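Local coordinates for protein glutaredoxin (Populus tremula x Populus tremuloides, PDB 2E7P) that binds a [2Fe-2S] cluster together with glutathione and probably reduces low molecular weight and protein disulfides at the expense of glutathione, at residues A9-K14 with A64-W68. Numbering follows the deposited sequence.
Sequences ALKKAK and ALAHW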
ATOM      1  N   ALA C   9      12.109 -20.319   9.432  1.00 47.78           N
ATOM      2  CA  ALA C   9      11.210 -19.294   8.874  1.00 45.43           C
ATOM      3  C   ALA C   9      10.133 -19.916   7.993  1.00 43.68           C
ATOM      4  O   ALA C   9       8.975 -19.522   8.046  1.00 43.30           O
ATOM      5  CB  ALA C   9      11.997 -18.277   8.094  1.00 45.42           C
ATOM      6  N   LEU C  10      10.523 -20.898   7.190  1.00 41.78           N
ATOM      7  CA  LEU C  10       9.581 -21.601   6.356  1.00 40.63           C
ATOM      8  C   LEU C  10       8.569 -22.344   7.228  1.00 39.85           C
ATOM      9  O   LEU C  10       7.357 -22.327   6.951  1.00 39.66           O
ATOM     10  CB  LEU C  10      10.305 -22.579   5.433  1.00 40.82           C
ATOM     11  CG  LEU C  10       9.377 -23.425   4.548  1.00 41.26           C
ATOM     12  CD1 LEU C  10       8.517 -22.541   3.620  1.00 40.42           C
ATOM     13  CD2 LEU C  10      10.206 -24.404   3.752  1.00 42.80           C
ATOM     14  N   LYS C  11       9.078 -22.986   8.280  1.00 38.38           N
ATOM     15  CA  LYS C  11       8.258 -23.692   9.258  1.00 37.43           C
ATOM     16  C   LYS C  11       7.232 -22.744   9.867  1.00 36.27           C
ATOM     17  O   LYS C  11       6.048 -23.066   9.903  1.00 34.96           O
ATOM     18  CB  LYS C  11       9.134 -24.298  10.373  1.00 37.91           C
ATOM     19  CG  LYS C  11       8.356 -25.189  11.334  1.00 39.44           C
ATOM     20  CD  LYS C  11       9.271 -25.971  12.247  1.00 41.34           C
ATOM     21  CE  LYS C  11       8.689 -27.362  12.495  1.00 44.47           C
ATOM     22  NZ  LYS C  11       7.725 -27.355  13.632  1.00 45.44           N
ATOM     23  N   LYS C  12       7.714 -21.584  10.325  1.00 35.66           N
ATOM     24  CA  LYS C  12       6.883 -20.568  10.960  1.00 36.09           C
ATOM     25  C   LYS C  12       5.819 -20.006   9.982  1.00 35.73           C
ATOM     26  O   LYS C  12       4.635 -19.918  10.341  1.00 35.70           O
ATOM     27  CB  LYS C  12       7.761 -19.464  11.553  1.00 35.89           C
ATOM     28  CG  LYS C  12       7.000 -18.414  12.295  1.00 37.84           C
ATOM     29  CD  LYS C  12       7.929 -17.314  12.720  1.00 41.23           C
ATOM     30  CE  LYS C  12       7.366 -16.509  13.857  1.00 43.25           C
ATOM     31  NZ  LYS C  12       8.482 -15.904  14.637  1.00 44.64           N
ATOM     32  N   ALA C  13       6.218 -19.694   8.746  1.00 34.42           N
ATOM     33  CA  ALA C  13       5.245 -19.243   7.719  1.00 34.05           C
ATOM     34  C   ALA C  13       4.131 -20.263   7.458  1.00 34.28           C
ATOM     35  O   ALA C  13       2.944 -19.920   7.405  1.00 33.87           O
ATOM     36  CB  ALA C  13       5.962 -18.862   6.394  1.00 32.82           C
ATOM     37  N   LYS C  14       4.503 -21.524   7.281  1.00 35.20           N
ATOM     38  CA  LYS C  14       3.504 -22.567   7.044  1.00 35.77           C
ATOM     39  C   LYS C  14       2.484 -22.704   8.185  1.00 36.29           C
ATOM     40  O   LYS C  14       1.300 -22.924   7.940  1.00 35.59           O
ATOM     41  CB  LYS C  14       4.171 -23.901   6.729  1.00 36.04           C
ATOM     42  CG  LYS C  14       4.773 -23.955   5.320  1.00 37.16           C
ATOM     43  CD  LYS C  14       5.123 -25.381   4.912  1.00 40.46           C
ATOM     44  CE  LYS C  14       6.154 -25.406   3.786  1.00 39.42           C
ATOM     45  NZ  LYS C  14       6.075 -26.712   3.071  1.00 41.30           N
ATOM     46  N   ALA C  64      10.479 -16.676   2.791  1.00 29.00           N
ATOM     47  CA  ALA C  64       9.917 -18.033   2.944  1.00 27.35           C
ATOM     48  C   ALA C  64       8.615 -18.163   2.159  1.00 27.04           C
ATOM     49  O   ALA C  64       8.347 -19.207   1.553  1.00 27.30           O
ATOM     50  CB  ALA C  64       9.654 -18.364   4.433  1.00 28.13           C
ATOM     51  N   LEU C  65       7.766 -17.138   2.203  1.00 25.64           N
ATOM     52  CA  LEU C  65       6.519 -17.222   1.465  1.00 25.77           C
ATOM     53  C   LEU C  65       6.791 -17.178  -0.041  1.00 25.22           C
ATOM     54  O   LEU C  65       6.125 -17.879  -0.806  1.00 25.77           O
ATOM     55  CB  LEU C  65       5.529 -16.109   1.872  1.00 26.18           C
ATOM     56  CG  LEU C  65       4.775 -16.324   3.196  1.00 26.04           C
ATOM     57  CD1 LEU C  65       4.207 -14.965   3.667  1.00 25.58           C
ATOM     58  CD2 LEU C  65       3.649 -17.340   2.997  1.00 25.40           C
ATOM     59  N   ALA C  66       7.771 -16.379  -0.443  1.00 24.10           N
ATOM     60  CA  ALA C  66       8.198 -16.324  -1.835  1.00 24.80           C
ATOM     61  C   ALA C  66       8.659 -17.696  -2.328  1.00 25.09           C
ATOM     62  O   ALA C  66       8.135 -18.221  -3.322  1.00 23.71           O
ATOM     63  CB  ALA C  66       9.256 -15.280  -2.029  1.00 23.09           C
ATOM     64  N   HIS C  67       9.594 -18.301  -1.597  1.00 26.35           N
ATOM     65  CA  HIS C  67      10.104 -19.627  -1.979  1.00 27.05           C
ATOM     66  C   HIS C  67       8.984 -20.668  -2.024  1.00 27.58           C
ATOM     67  O   HIS C  67       8.920 -21.526  -2.910  1.00 27.56           O
ATOM     68  CB  HIS C  67      11.165 -20.086  -0.985  1.00 27.51           C
ATOM     69  CG  HIS C  67      12.517 -19.496  -1.222  1.00 27.01           C
ATOM     70  ND1 HIS C  67      13.244 -19.739  -2.367  1.00 27.30           N
ATOM     71  CD2 HIS C  67      13.288 -18.690  -0.448  1.00 29.61           C
ATOM     72  CE1 HIS C  67      14.404 -19.105  -2.294  1.00 27.21           C
ATOM     73  NE2 HIS C  67      14.465 -18.478  -1.131  1.00 29.75           N
ATOM     74  N   TRP C  68       8.073 -20.592  -1.071  1.00 27.04           N
ATOM     75  CA  TRP C  68       7.102 -21.663  -0.949  1.00 26.25           C
ATOM     76  C   TRP C  68       5.946 -21.529  -1.943  1.00 26.51           C
ATOM     77  O   TRP C  68       5.562 -22.514  -2.617  1.00 26.50           O
ATOM     78  CB  TRP C  68       6.660 -21.776   0.523  1.00 26.04           C
ATOM     79  CG  TRP C  68       5.438 -22.600   0.811  1.00 26.05           C
ATOM     80  CD1 TRP C  68       5.119 -23.811   0.277  1.00 28.01           C
ATOM     81  CD2 TRP C  68       4.423 -22.303   1.772  1.00 25.12           C
ATOM     82  NE1 TRP C  68       3.925 -24.257   0.796  1.00 28.68           N
ATOM     83  CE2 TRP C  68       3.488 -23.357   1.731  1.00 27.15           C
ATOM     84  CE3 TRP C  68       4.208 -21.232   2.666  1.00 28.18           C
ATOM     85  CZ2 TRP C  68       2.333 -23.387   2.553  1.00 26.71           C
ATOM     86  CZ3 TRP C  68       3.043 -21.227   3.454  1.00 26.57           C
ATOM     87  CH2 TRP C  68       2.120 -22.296   3.389  1.00 27.36           C
TER
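Lys14 lies over one face of the Trp68 indole, its chain crossing the ring system at a slant, where two helices on one side of the central sheet of this thioredoxin fold meet: helix 3-18, ahead of the first strand, and helix 58-69. The short segments cross at -82° with their axes 9.4 Å apart. From CB, Lys14 swings CG anti to its own carbonyl carbon (chi1 -74°), and this methylene comes down over the six-membered ring, 3.5 Å from CG to the Trp68 ring centroid and only 5° off the normal, a clear CH-pi contact. The chain then runs extended: CD passes above the CE2-CZ2 bond, CE reaches NE1 and CE2, and NZ ends over the five-membered ring, 4.3 Å from its centroid, as a cation-pi partner. One lysine thus spans both rings of the indole, which also meets Phe78 of strand 76-79.

The backbones come closest one turn back, where alanines keep the bulk small. Ala64 CB sits against the backbone of helix 3-18, 3.8 Å from Leu10 CA, with the methyls of Ala9 and Ala13 nearby. Ala13 also turns its methyl to Leu65 CG, and Leu65 goes on to pack on Asn76 and Phe78, joining the helix pair to the sheet. Leu10, one turn before Lys14, crosses Trp68 at about a right angle, its CD1 3.7 Å from Trp68 CB.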